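Local coordinates for putative oxidoreductase (Salmonella enterica subsp. enterica serovar Typhimurium, PDB 3NX4), which binds NADP and, as a medium-chain dehydrogenase/reductase of the YhdH type, probably reduces acryloyl-CoA with NADPH as the hydride donor, at residues Thr13-Gln18 / Leu45-Lys50; Leu39-Ala44 / Ala309-Gln314; Gly125-Thr130 / Gly157-Thr162; Thr296-Ala301 / Gly317-Lys322. All blocks are in the same frame, centred on the assembly; numbering follows the deposited sequence.

Interaction 1. Residues Thr13-Gln18 / Leu45-Lys50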
# COMPACT_ATOMS: atom_id res chain seq x y z
N THR A 13 -1.58 5.32 -35.40
CA THR A 13 -2.97 5.72 -35.30
C THR A 13 -3.30 7.01 -36.06
O THR A 13 -2.53 7.96 -36.05
CB THR A 13 -3.39 5.88 -33.83
OG1 THR A 13 -3.22 4.64 -33.15
CG2 THR A 13 -4.83 6.31 -33.74
N LEU A 14 -4.47 7.03 -36.69
CA LEU A 14 -4.94 8.21 -37.40
C LEU A 14 -6.27 8.62 -36.80
O LEU A 14 -7.17 7.80 -36.66
CB LEU A 14 -5.10 7.93 -38.89
CG LEU A 14 -3.83 7.94 -39.73
CD1 LEU A 14 -2.78 7.03 -39.13
CD2 LEU A 14 -4.15 7.54 -41.16
N ALA A 15 -6.40 9.90 -36.44
CA ALA A 15 -7.62 10.38 -35.83
C ALA A 15 -8.29 11.46 -36.65
O ALA A 15 -7.66 12.43 -37.02
CB ALA A 15 -7.33 10.90 -34.43
N SER A 16 -9.57 11.29 -36.92
CA SER A 16 -10.31 12.27 -37.68
C SER A 16 -11.76 12.25 -37.29
O SER A 16 -12.29 11.22 -36.93
CB SER A 16 -10.23 11.93 -39.16
OG SER A 16 -10.87 10.69 -39.40
N VAL A 17 -12.43 13.39 -37.39
CA VAL A 17 -13.84 13.42 -37.13
C VAL A 17 -14.55 12.97 -38.40
O VAL A 17 -14.23 13.41 -39.50
CB VAL A 17 -14.33 14.80 -36.71
CG1 VAL A 17 -15.82 14.81 -36.57
CG2 VAL A 17 -13.67 15.21 -35.41
N GLN A 18 -15.50 12.06 -38.24
CA GLN A 18 -16.22 11.47 -39.35
C GLN A 18 -17.71 11.41 -39.07
O GLN A 18 -18.16 11.57 -37.95
CB GLN A 18 -15.72 10.06 -39.64
CG GLN A 18 -14.31 9.98 -40.15
CD GLN A 18 -13.93 8.58 -40.56
OE1 GLN A 18 -14.79 7.78 -40.93
NE2 GLN A 18 -12.65 8.27 -40.52
N LEU A 45 -3.42 9.26 -24.86
CA LEU A 45 -2.63 8.10 -25.29
C LEU A 45 -3.31 7.36 -26.44
O LEU A 45 -2.67 7.03 -27.44
CB LEU A 45 -2.42 7.14 -24.13
CG LEU A 45 -1.43 7.56 -23.05
CD1 LEU A 45 -1.47 6.60 -21.88
CD2 LEU A 45 -0.03 7.65 -23.64
N ALA A 46 -4.60 7.08 -26.29
CA ALA A 46 -5.37 6.41 -27.34
C ALA A 46 -5.29 7.20 -28.65
O ALA A 46 -4.96 6.65 -29.70
CB ALA A 46 -6.82 6.24 -26.91
N ILE A 47 -5.60 8.49 -28.57
CA ILE A 47 -5.75 9.31 -29.76
C ILE A 47 -4.42 9.53 -30.49
O ILE A 47 -4.40 9.67 -31.71
CB ILE A 47 -6.43 10.66 -29.43
CG1 ILE A 47 -7.86 10.41 -28.93
CG2 ILE A 47 -6.44 11.58 -30.64
CD1 ILE A 47 -8.53 11.64 -28.34
N THR A 48 -3.32 9.56 -29.74
CA THR A 48 -2.00 9.73 -30.34
C THR A 48 -1.35 8.39 -30.69
O THR A 48 -0.28 8.35 -31.28
CB THR A 48 -1.04 10.52 -29.43
OG1 THR A 48 -0.92 9.86 -28.16
CG2 THR A 48 -1.56 11.94 -29.21
N GLY A 49 -2.00 7.30 -30.31
CA GLY A 49 -1.51 5.98 -30.67
C GLY A 49 -0.39 5.48 -29.77
O GLY A 49 0.19 4.42 -30.01
N LYS A 50 -0.09 6.23 -28.72
CA LYS A 50 0.90 5.80 -27.74
C LYS A 50 0.23 5.01 -26.62
O LYS A 50 -0.96 5.17 -26.37
CB LYS A 50 1.65 7.01 -27.18
CG LYS A 50 2.77 6.66 -26.20
CD LYS A 50 3.66 7.87 -25.92
CE LYS A 50 4.74 7.55 -24.89
NZ LYS A 50 4.18 7.37 -23.51
O HOH W 1 -4.30 3.76 -30.53
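One face of strand 13-18, that of Thr-13 and Ala-15, lies against the C-terminal end of helix 41-48, closest where the CA atoms of Thr-13 and Gly-49 come within 4.9 Å. There the helix ends in a Schellman motif: Gly-49 takes a positive phi of 81°, and its N bonds back to Ala-46 O. Thr-13 sits over this turn. Its OG1 lies anti to its own carbonyl carbon (chi1 -60°) and rests on Gly-49 CA at 3.3 Å, while CG2, anti to the backbone N, points to the carbonyl end of the helix, 3.9 Å from Ile-47 O. Two residues on, Ala-15 CB meets the CG2 branch of Ile-47 at 4.0 Å, and both residues also touch Leu-4 of strand 2-8. No direct hydrogen bond crosses the contact. One water spans it instead, 3.0 Å from Thr-13 OG1 and donating to Ala-46 O at 3.1 Å. The two-stranded hairpin 2-8/13-19 thus packs on the helix end, in the GroES-like part of the enzyme, through small van der Waals contacts and a water that joins the Thr-13 hydroxyl to Ala-46 O, a carbonyl that also accepts from Gly-49 N.

Interaction 2. Residues Leu39-Ala44 / Ala309-Gln314; sequences LNYKDA and AIINNQ. With NAP (NADP nicotinamide-adenine-dinucleotide phosphate), chain C.
The cofactor cleft of this medium-chain reductase is bordered here by the first turn of helix 41-48 and the last turn of helix 303-311. Ala-44 is the small surface between them: Ile-310 CG2 presses on Ala-44 CB at 3.6 Å, and the CD1 tip of Ile-311 reaches the same methyl at 3.7 Å. Ile-310 splits its branches, CG2 anti to the backbone N meeting Ala-44 and CD1 stretching to Leu-39 CB at 3.8 Å. Tyr-41, its ring carried anti to the backbone N (chi1 -170°), lies between Ile-311 and the dinucleotide, with Ile-310 CG2 alongside, itself 4.0 Å from NADP O2A. Ile-311 crosses the tyrosine at about a right angle, its CD1 4.1 Å from Tyr-41 CE2, while Tyr-41 CD1 comes 3.3 Å from the ribose O2D of NADP. Helix 41-48 begins on the pyrophosphate, and the backbone N of Tyr-41 donates to NADP O1N at 3.3 Å; the positive end of the helix dipole would favour that phosphate. Asn-40, just before the helix, is tied to Asp-43 in its first turn: OD2 accepts Asn-40 N on its anti and Asn-40 ND2 on its syn lone pair, while ND2 is also bonded to Asp-64. At the other end Asn-313, in the positive-phi position of a Schellman motif, extends its amide to the 2'-phosphate, where ND2 donates to NADP O3X at 3.2 Å.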
# COMPACT_ATOMS: atom_id res chain seq x y z
N LEU A 39 -11.25 14.99 -22.28
CA LEU A 39 -10.02 14.32 -22.64
C LEU A 39 -9.20 14.05 -21.39
O LEU A 39 -8.80 14.98 -20.69
CB LEU A 39 -9.18 15.17 -23.59
CG LEU A 39 -9.80 15.46 -24.95
CD1 LEU A 39 -8.83 16.28 -25.81
CD2 LEU A 39 -10.18 14.16 -25.64
N ASN A 40 -8.97 12.77 -21.12
CA ASN A 40 -8.08 12.35 -20.04
C ASN A 40 -6.74 11.93 -20.62
O ASN A 40 -6.60 11.76 -21.82
CB ASN A 40 -8.70 11.16 -19.29
CG ASN A 40 -10.02 11.51 -18.64
OD1 ASN A 40 -10.04 11.99 -17.50
ND2 ASN A 40 -11.13 11.29 -19.36
N TYR A 41 -5.76 11.75 -19.74
CA TYR A 41 -4.46 11.26 -20.18
C TYR A 41 -4.63 9.98 -20.99
O TYR A 41 -4.00 9.81 -22.04
CB TYR A 41 -3.55 11.02 -18.96
CG TYR A 41 -2.11 10.74 -19.33
CD1 TYR A 41 -1.61 9.44 -19.35
CD2 TYR A 41 -1.25 11.78 -19.68
CE1 TYR A 41 -0.30 9.18 -19.69
CE2 TYR A 41 0.07 11.53 -20.02
CZ TYR A 41 0.54 10.23 -20.03
OH TYR A 41 1.85 9.98 -20.37
N LYS A 42 -5.49 9.08 -20.53
CA LYS A 42 -5.68 7.83 -21.24
C LYS A 42 -6.27 8.06 -22.64
O LYS A 42 -5.87 7.39 -23.59
CB LYS A 42 -6.53 6.84 -20.43
CG LYS A 42 -6.34 5.39 -20.88
CD LYS A 42 -7.45 4.47 -20.43
CE LYS A 42 -7.51 4.34 -18.93
NZ LYS A 42 -8.47 3.28 -18.52
N ASP A 43 -7.21 8.99 -22.75
CA ASP A 43 -7.77 9.36 -24.05
C ASP A 43 -6.68 9.92 -24.97
O ASP A 43 -6.67 9.66 -26.17
CB ASP A 43 -8.88 10.41 -23.91
CG ASP A 43 -10.06 9.92 -23.11
OD1 ASP A 43 -10.56 8.80 -23.38
OD2 ASP A 43 -10.51 10.67 -22.21
N ALA A 44 -5.77 10.72 -24.40
CA ALA A 44 -4.69 11.32 -25.19
C ALA A 44 -3.73 10.24 -25.70
O ALA A 44 -3.29 10.30 -26.85
CB ALA A 44 -3.95 12.39 -24.37
N ALA A 309 -1.18 18.09 -27.13
CA ALA A 309 -0.78 18.99 -26.05
C ALA A 309 -0.70 18.26 -24.71
O ALA A 309 0.24 18.43 -23.95
CB ALA A 309 -1.73 20.17 -25.97
N ILE A 310 -1.70 17.42 -24.42
CA ILE A 310 -1.69 16.67 -23.17
C ILE A 310 -0.46 15.80 -23.06
O ILE A 310 0.22 15.79 -22.03
CB ILE A 310 -2.96 15.78 -23.06
CG1 ILE A 310 -4.20 16.66 -22.90
CG2 ILE A 310 -2.83 14.79 -21.91
CD1 ILE A 310 -5.49 15.91 -23.12
N ILE A 311 -0.16 15.05 -24.11
CA ILE A 311 0.98 14.14 -24.08
C ILE A 311 2.30 14.92 -23.96
O ILE A 311 3.26 14.44 -23.38
CB ILE A 311 1.01 13.22 -25.33
CG1 ILE A 311 -0.23 12.33 -25.36
CG2 ILE A 311 2.26 12.36 -25.33
CD1 ILE A 311 -0.38 11.46 -24.12
N ASN A 312 2.31 16.13 -24.51
CA ASN A 312 3.49 16.99 -24.45
C ASN A 312 3.56 17.83 -23.18
O ASN A 312 4.45 18.66 -23.03
CB ASN A 312 3.54 17.91 -25.67
CG ASN A 312 3.81 17.16 -26.96
OD1 ASN A 312 4.53 16.16 -26.97
ND2 ASN A 312 3.23 17.63 -28.06
N ASN A 313 2.62 17.60 -22.28
CA ASN A 313 2.58 18.35 -21.04
C ASN A 313 2.52 19.85 -21.30
O ASN A 313 3.28 20.62 -20.71
CB ASN A 313 3.79 18.00 -20.16
CG ASN A 313 3.65 18.54 -18.75
OD1 ASN A 313 2.55 18.77 -18.27
ND2 ASN A 313 4.78 18.74 -18.09
N GLN A 314 1.63 20.25 -22.21
CA GLN A 314 1.44 21.65 -22.54
C GLN A 314 0.05 22.18 -22.18
O GLN A 314 -0.36 23.24 -22.66
CB GLN A 314 1.72 21.89 -24.03
CG GLN A 314 3.13 21.51 -24.46
CD GLN A 314 3.37 21.73 -25.94
OE1 GLN A 314 2.48 22.19 -26.66
NE2 GLN A 314 4.57 21.39 -26.41
PA NAP C . -2.50 15.00 -16.90
O1A NAP C . -3.57 16.00 -16.89
O2A NAP C . -1.66 14.89 -18.10
O5B NAP C . -1.59 15.16 -15.59
C5B NAP C . -0.34 14.52 -15.55
C4B NAP C . 0.59 15.51 -14.88
O4B NAP C . 1.81 14.87 -14.60
C3B NAP C . 0.93 16.71 -15.78
O3B NAP C . 0.04 17.78 -15.53
C2B NAP C . 2.33 17.07 -15.34
O2B NAP C . 2.22 17.95 -14.25
C1B NAP C . 2.89 15.76 -14.81
N9A NAP C . 3.80 15.12 -15.78
C8A NAP C . 3.59 14.94 -17.12
N7A NAP C . 4.67 14.28 -17.62
C5A NAP C . 5.54 14.03 -16.62
C6A NAP C . 6.77 13.41 -16.57
N6A NAP C . 7.33 12.90 -17.67
N1A NAP C . 7.43 13.30 -15.37
C2A NAP C . 6.87 13.83 -14.23
N3A NAP C . 5.65 14.46 -14.27
C4A NAP C . 5.00 14.56 -15.45
O3 NAP C . -3.14 13.53 -16.66
PN NAP C . -4.43 13.10 -15.81
O1N NAP C . -5.60 12.93 -16.70
O2N NAP C . -4.52 14.05 -14.67
O5D NAP C . -3.91 11.66 -15.30
C5D NAP C . -2.79 11.61 -14.46
C4D NAP C . -2.25 10.19 -14.41
O4D NAP C . -3.22 9.38 -13.79
C3D NAP C . -2.04 9.61 -15.80
O3D NAP C . -0.91 8.78 -15.78
C2D NAP C . -3.28 8.78 -16.05
O2D NAP C . -3.01 7.69 -16.89
C1D NAP C . -3.58 8.31 -14.64
N1N NAP C . -4.99 7.97 -14.40
C2N NAP C . -5.28 6.69 -14.04
C3N NAP C . -6.59 6.29 -13.78
C7N NAP C . -6.78 5.08 -12.92
O7N NAP C . -7.88 4.23 -13.11
N7N NAP C . -5.87 4.83 -11.97
C4N NAP C . -7.61 7.23 -13.90
C5N NAP C . -7.30 8.55 -14.26
C6N NAP C . -5.98 8.91 -14.50
P2B NAP C . 3.29 19.15 -14.03
O1X NAP C . 2.70 20.09 -13.02
O2X NAP C . 4.58 18.57 -13.50
O3X NAP C . 3.51 19.83 -15.36

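Interaction 3. Residues Gly125-Thr130 / Gly157-Thr162; sequences GTAGFT and GGVGST. With NAP (NADP nicotinamide-adenine-dinucleotide phosphate), chain C.
Glycines let two helices meet almost backbone to backbone: the CA atoms of Ala-127 and Val-159 are 4.4 Å apart, and the segment axes approach to 7.7 Å at a crossing angle of -47°. Ala-127 CB lies against the main chain of the opposite turn, 3.6 Å from Gly-158 C, at a residue with no side chain to hold the helices apart. Val-159 CG2, anti to its carbonyl carbon, reaches back to Ala-127 O at 3.4 Å. Further along, Thr-162 sets OG1 over Gly-128 CA at 3.6 Å, and that hydroxyl donates to Gly-158 O nearly along the C=O axis. The start of helix 158-169 grips the pyrophosphate. Gly-158 N donates to NADP O1A at 2.9 Å. Val-159 N donates to NADP O2N at 2.8 Å, almost straight (174°), and the helix dipole would add to the hold. Thr-130 faces the nicotinamide, its OG1 3.1 Å from NADP C4N while it also donates to Thr-126 O. Segment 157-162 belongs to the glycine-rich turn of the Rossmann fold, following strand 150-152, with helix 118-140 laid across the start of helix 158-169. Phe-129, on the far side, stacks with Trp-279 of helix 272-285.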
# COMPACT_ATOMS: atom_id res chain seq x y z
N GLY A 125 -15.12 14.35 -14.94
CA GLY A 125 -14.68 13.24 -15.78
C GLY A 125 -13.95 12.15 -15.00
O GLY A 125 -14.03 12.09 -13.78
N THR A 126 -13.23 11.30 -15.71
CA THR A 126 -12.44 10.26 -15.07
C THR A 126 -11.37 10.85 -14.14
O THR A 126 -11.12 10.32 -13.07
CB THR A 126 -11.78 9.33 -16.11
OG1 THR A 126 -12.77 8.45 -16.64
CG2 THR A 126 -10.70 8.48 -15.46
N ALA A 127 -10.75 11.96 -14.54
CA ALA A 127 -9.68 12.56 -13.75
C ALA A 127 -10.17 12.94 -12.36
O ALA A 127 -9.56 12.58 -11.35
CB ALA A 127 -9.10 13.81 -14.46
N GLY A 128 -11.28 13.67 -12.31
CA GLY A 128 -11.83 14.15 -11.05
C GLY A 128 -12.44 13.03 -10.22
O GLY A 128 -12.32 13.02 -8.99
N PHE A 129 -13.10 12.08 -10.88
CA PHE A 129 -13.64 10.91 -10.19
C PHE A 129 -12.50 10.14 -9.51
O PHE A 129 -12.60 9.76 -8.35
CB PHE A 129 -14.39 10.05 -11.22
CG PHE A 129 -14.85 8.72 -10.70
CD1 PHE A 129 -16.02 8.62 -9.94
CD2 PHE A 129 -14.17 7.55 -11.04
CE1 PHE A 129 -16.47 7.38 -9.48
CE2 PHE A 129 -14.62 6.30 -10.59
CZ PHE A 129 -15.77 6.22 -9.80
N THR A 130 -11.40 9.96 -10.24
CA THR A 130 -10.18 9.38 -9.69
C THR A 130 -9.59 10.17 -8.50
O THR A 130 -9.17 9.58 -7.50
CB THR A 130 -9.13 9.24 -10.80
OG1 THR A 130 -9.66 8.44 -11.86
CG2 THR A 130 -7.85 8.58 -10.27
N GLY A 157 -2.19 18.88 -13.54
CA GLY A 157 -2.97 18.07 -14.48
C GLY A 157 -4.42 17.90 -14.06
O GLY A 157 -4.89 18.57 -13.13
N GLY A 158 -5.14 17.02 -14.74
CA GLY A 158 -6.55 16.79 -14.43
C GLY A 158 -6.84 16.20 -13.05
O GLY A 158 -7.65 16.74 -12.28
N VAL A 159 -6.22 15.07 -12.75
CA VAL A 159 -6.41 14.45 -11.44
C VAL A 159 -5.83 15.38 -10.36
O VAL A 159 -6.46 15.65 -9.32
CB VAL A 159 -5.70 13.07 -11.36
CG1 VAL A 159 -5.72 12.52 -9.93
CG2 VAL A 159 -6.35 12.06 -12.33
N GLY A 160 -4.63 15.90 -10.61
CA GLY A 160 -3.95 16.75 -9.65
C GLY A 160 -4.71 18.02 -9.31
O GLY A 160 -4.80 18.40 -8.15
N SER A 161 -5.27 18.69 -10.31
CA SER A 161 -6.02 19.91 -10.05
C SER A 161 -7.21 19.62 -9.15
O SER A 161 -7.48 20.35 -8.19
CB SER A 161 -6.51 20.55 -11.37
OG SER A 161 -5.43 21.03 -12.13
N THR A 162 -7.94 18.55 -9.47
CA THR A 162 -9.13 18.20 -8.70
C THR A 162 -8.72 17.85 -7.27
O THR A 162 -9.36 18.26 -6.30
CB THR A 162 -9.90 17.02 -9.33
OG1 THR A 162 -10.01 17.20 -10.75
CG2 THR A 162 -11.31 16.91 -8.73
PA NAP C . -2.50 15.00 -16.90
O1A NAP C . -3.57 16.00 -16.89
O2A NAP C . -1.66 14.89 -18.10
O5B NAP C . -1.59 15.16 -15.59
C5B NAP C . -0.34 14.52 -15.55
C4B NAP C . 0.59 15.51 -14.88
O4B NAP C . 1.81 14.87 -14.60
C3B NAP C . 0.93 16.71 -15.78
O3B NAP C . 0.04 17.78 -15.53
C2B NAP C . 2.33 17.07 -15.34
O2B NAP C . 2.22 17.95 -14.25
C1B NAP C . 2.89 15.76 -14.81
N9A NAP C . 3.80 15.12 -15.78
C8A NAP C . 3.59 14.94 -17.12
N7A NAP C . 4.67 14.28 -17.62
C5A NAP C . 5.54 14.03 -16.62
C6A NAP C . 6.77 13.41 -16.57
N6A NAP C . 7.33 12.90 -17.67
N1A NAP C . 7.43 13.30 -15.37
C2A NAP C . 6.87 13.83 -14.23
N3A NAP C . 5.65 14.46 -14.27
C4A NAP C . 5.00 14.56 -15.45
O3 NAP C . -3.14 13.53 -16.66
PN NAP C . -4.43 13.10 -15.81
O1N NAP C . -5.60 12.93 -16.70
O2N NAP C . -4.52 14.05 -14.67
O5D NAP C . -3.91 11.66 -15.30
C5D NAP C . -2.79 11.61 -14.46
C4D NAP C . -2.25 10.19 -14.41
O4D NAP C . -3.22 9.38 -13.79
C3D NAP C . -2.04 9.61 -15.80
O3D NAP C . -0.91 8.78 -15.78
C2D NAP C . -3.28 8.78 -16.05
O2D NAP C . -3.01 7.69 -16.89
C1D NAP C . -3.58 8.31 -14.64
N1N NAP C . -4.99 7.97 -14.40
C2N NAP C . -5.28 6.69 -14.04
C3N NAP C . -6.59 6.29 -13.78
C7N NAP C . -6.78 5.08 -12.92
O7N NAP C . -7.88 4.23 -13.11
N7N NAP C . -5.87 4.83 -11.97
C4N NAP C . -7.61 7.23 -13.90
C5N NAP C . -7.30 8.55 -14.26
C6N NAP C . -5.98 8.91 -14.50
P2B NAP C . 3.29 19.15 -14.03
O1X NAP C . 2.70 20.09 -13.02
O2X NAP C . 4.58 18.57 -13.50
O3X NAP C . 3.51 19.83 -15.36

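Interaction 4. Residues Thr296-Ala301 / Gly317-Lys322; sequences TEITLA and GRTLVK
Ile-298 holds CG1 in the crowded position between its backbone N and carbonyl carbon (chi1 68°), which turns CD1 along the sheet to Thr-319 CG2 at 3.7 Å and brings CG1 to Val-321 CG2 at 3.8 Å. Val-321 divides its methyls: CG2, anti to the carbonyl carbon, meets Ile-298, while CG1, anti to the backbone N, faces Leu-300. On the face with Glu-297, that side chain starts anti to the backbone N (chi1 180°) and runs beside those of Leu-320 and Lys-322, all three pointing the same way. Its OE2 touches the aliphatic Lys-322 CD at 3.3 Å rather than the amino group, and the opposite charges remain apart; Glu-297 OE1 instead forms a salt bridge with Arg-119.

The backbones are zipped in a parallel ladder. Thr-296 N donates to Arg-318 O at 2.9 Å, and Leu-320 N returns a bond to Thr-296 O from above its carbonyl plane. Next, Ile-298 N donates to Leu-320 O at 2.8 Å and Lys-322 N to Ile-298 O at 2.9 Å, both nearly along the C=O axis. Past the ladder a water takes the N-H of Leu-300 and donates to Lys-322 O. Arg-318, pointing its guanidinium away from the partner strand, is held by the carbonyl oxygens of Ile-123 and Met-122.

Helix 303-311 connects the two strands and covers the Ile-298 and Thr-319 face with Phe-306, making a beta-alpha-beta crossover in the catalytic, GroES-like domain of medium-chain reductases, where strand 318-322 also pairs antiparallel with strand 30-39.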
# COMPACT_ATOMS: atom_id res chain seq x y z
N THR A 296 -11.03 23.89 -19.73
CA THR A 296 -10.92 24.51 -21.04
C THR A 296 -11.86 23.77 -21.98
O THR A 296 -11.74 22.56 -22.17
CB THR A 296 -9.49 24.43 -21.59
OG1 THR A 296 -8.61 25.10 -20.70
CG2 THR A 296 -9.41 25.10 -22.96
N GLU A 297 -12.82 24.50 -22.55
CA GLU A 297 -13.83 23.89 -23.41
C GLU A 297 -13.40 23.90 -24.88
O GLU A 297 -13.06 24.94 -25.41
CB GLU A 297 -15.17 24.60 -23.27
CG GLU A 297 -16.27 24.00 -24.15
CD GLU A 297 -17.58 24.75 -24.02
OE1 GLU A 297 -18.00 25.02 -22.87
OE2 GLU A 297 -18.20 25.05 -25.06
N ILE A 298 -13.42 22.74 -25.52
CA ILE A 298 -13.05 22.64 -26.92
C ILE A 298 -14.15 21.93 -27.67
O ILE A 298 -15.10 21.42 -27.07
CB ILE A 298 -11.75 21.85 -27.11
CG1 ILE A 298 -11.96 20.37 -26.74
CG2 ILE A 298 -10.64 22.45 -26.24
CD1 ILE A 298 -10.76 19.50 -27.05
N THR A 299 -14.04 21.89 -28.99
CA THR A 299 -14.99 21.13 -29.80
C THR A 299 -14.38 19.79 -30.17
O THR A 299 -13.19 19.57 -29.97
CB THR A 299 -15.36 21.87 -31.08
OG1 THR A 299 -14.20 21.95 -31.92
CG2 THR A 299 -15.85 23.28 -30.75
N LEU A 300 -15.20 18.91 -30.73
CA LEU A 300 -14.74 17.57 -31.06
C LEU A 300 -13.58 17.63 -32.05
O LEU A 300 -12.63 16.86 -31.96
CB LEU A 300 -15.89 16.74 -31.63
CG LEU A 300 -15.68 15.23 -31.79
CD1 LEU A 300 -15.35 14.59 -30.46
CD2 LEU A 300 -16.92 14.57 -32.40
N ALA A 301 -13.66 18.55 -33.00
CA ALA A 301 -12.63 18.67 -34.03
C ALA A 301 -11.26 19.02 -33.45
O ALA A 301 -10.23 18.72 -34.05
CB ALA A 301 -13.04 19.69 -35.08
N GLY A 317 -5.04 21.75 -15.98
CA GLY A 317 -6.44 21.59 -15.67
C GLY A 317 -7.12 20.49 -16.47
O GLY A 317 -6.51 19.49 -16.82
N ARG A 318 -8.40 20.70 -16.77
CA ARG A 318 -9.22 19.67 -17.40
C ARG A 318 -9.69 20.10 -18.80
O ARG A 318 -10.07 21.25 -19.01
CB ARG A 318 -10.43 19.39 -16.51
CG ARG A 318 -10.06 18.68 -15.20
CD ARG A 318 -9.88 17.18 -15.41
NE ARG A 318 -11.11 16.60 -15.98
CZ ARG A 318 -11.14 15.82 -17.05
NH1 ARG A 318 -10.02 15.50 -17.67
NH2 ARG A 318 -12.30 15.36 -17.50
N THR A 319 -9.65 19.17 -19.75
CA THR A 319 -10.11 19.46 -21.10
C THR A 319 -11.52 18.94 -21.30
O THR A 319 -11.76 17.73 -21.26
CB THR A 319 -9.18 18.84 -22.17
OG1 THR A 319 -7.86 19.37 -22.02
CG2 THR A 319 -9.69 19.16 -23.57
N LEU A 320 -12.45 19.87 -21.50
CA LEU A 320 -13.87 19.58 -21.65
C LEU A 320 -14.25 19.63 -23.12
O LEU A 320 -13.90 20.58 -23.83
CB LEU A 320 -14.69 20.60 -20.86
CG LEU A 320 -16.21 20.60 -21.10
CD1 LEU A 320 -16.86 19.35 -20.45
CD2 LEU A 320 -16.85 21.88 -20.57
N VAL A 321 -14.97 18.62 -23.59
CA VAL A 321 -15.33 18.54 -24.99
C VAL A 321 -16.83 18.74 -25.19
O VAL A 321 -17.63 17.96 -24.71
CB VAL A 321 -14.87 17.23 -25.64
CG1 VAL A 321 -15.22 17.20 -27.11
CG2 VAL A 321 -13.35 17.06 -25.44
N LYS A 322 -17.20 19.83 -25.86
CA LYS A 322 -18.60 20.08 -26.15
C LYS A 322 -18.98 19.27 -27.38
O LYS A 322 -18.39 19.45 -28.45
CB LYS A 322 -18.85 21.57 -26.40
CG LYS A 322 -20.32 21.92 -26.65
CD LYS A 322 -20.50 23.43 -26.81
CE LYS A 322 -21.96 23.80 -27.01
NZ LYS A 322 -22.81 23.36 -25.87
O HOH W 2 -7.76 23.22 -19.06
O HOH W 3 -17.80 19.32 -31.11

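How the interactions relate
Interactions 2 and 3 are core; interaction 4 is largely buried but exposed along strand 295-299; interaction 1 lies farthest out. Helix 41-48 serves two of them, its start in interaction 2 and its end in interaction 1, where Leu-45 and Thr-48 also rest on Ile-311. Strand 318-322 of interaction 4 pairs with Leu-39 of interaction 2, through a probable backbone bond from Leu-39 N to Thr-319 O, and Arg-318 packs on Ala-127 and Gly-158 of interaction 3. Interaction 1 has no direct bond and relies on a water, whereas interaction 4 has a ladder of direct backbone bonds with waters at its ends. Branched aliphatic packing marks interaction 2 and close glycine contacts interaction 3, both beside NADP.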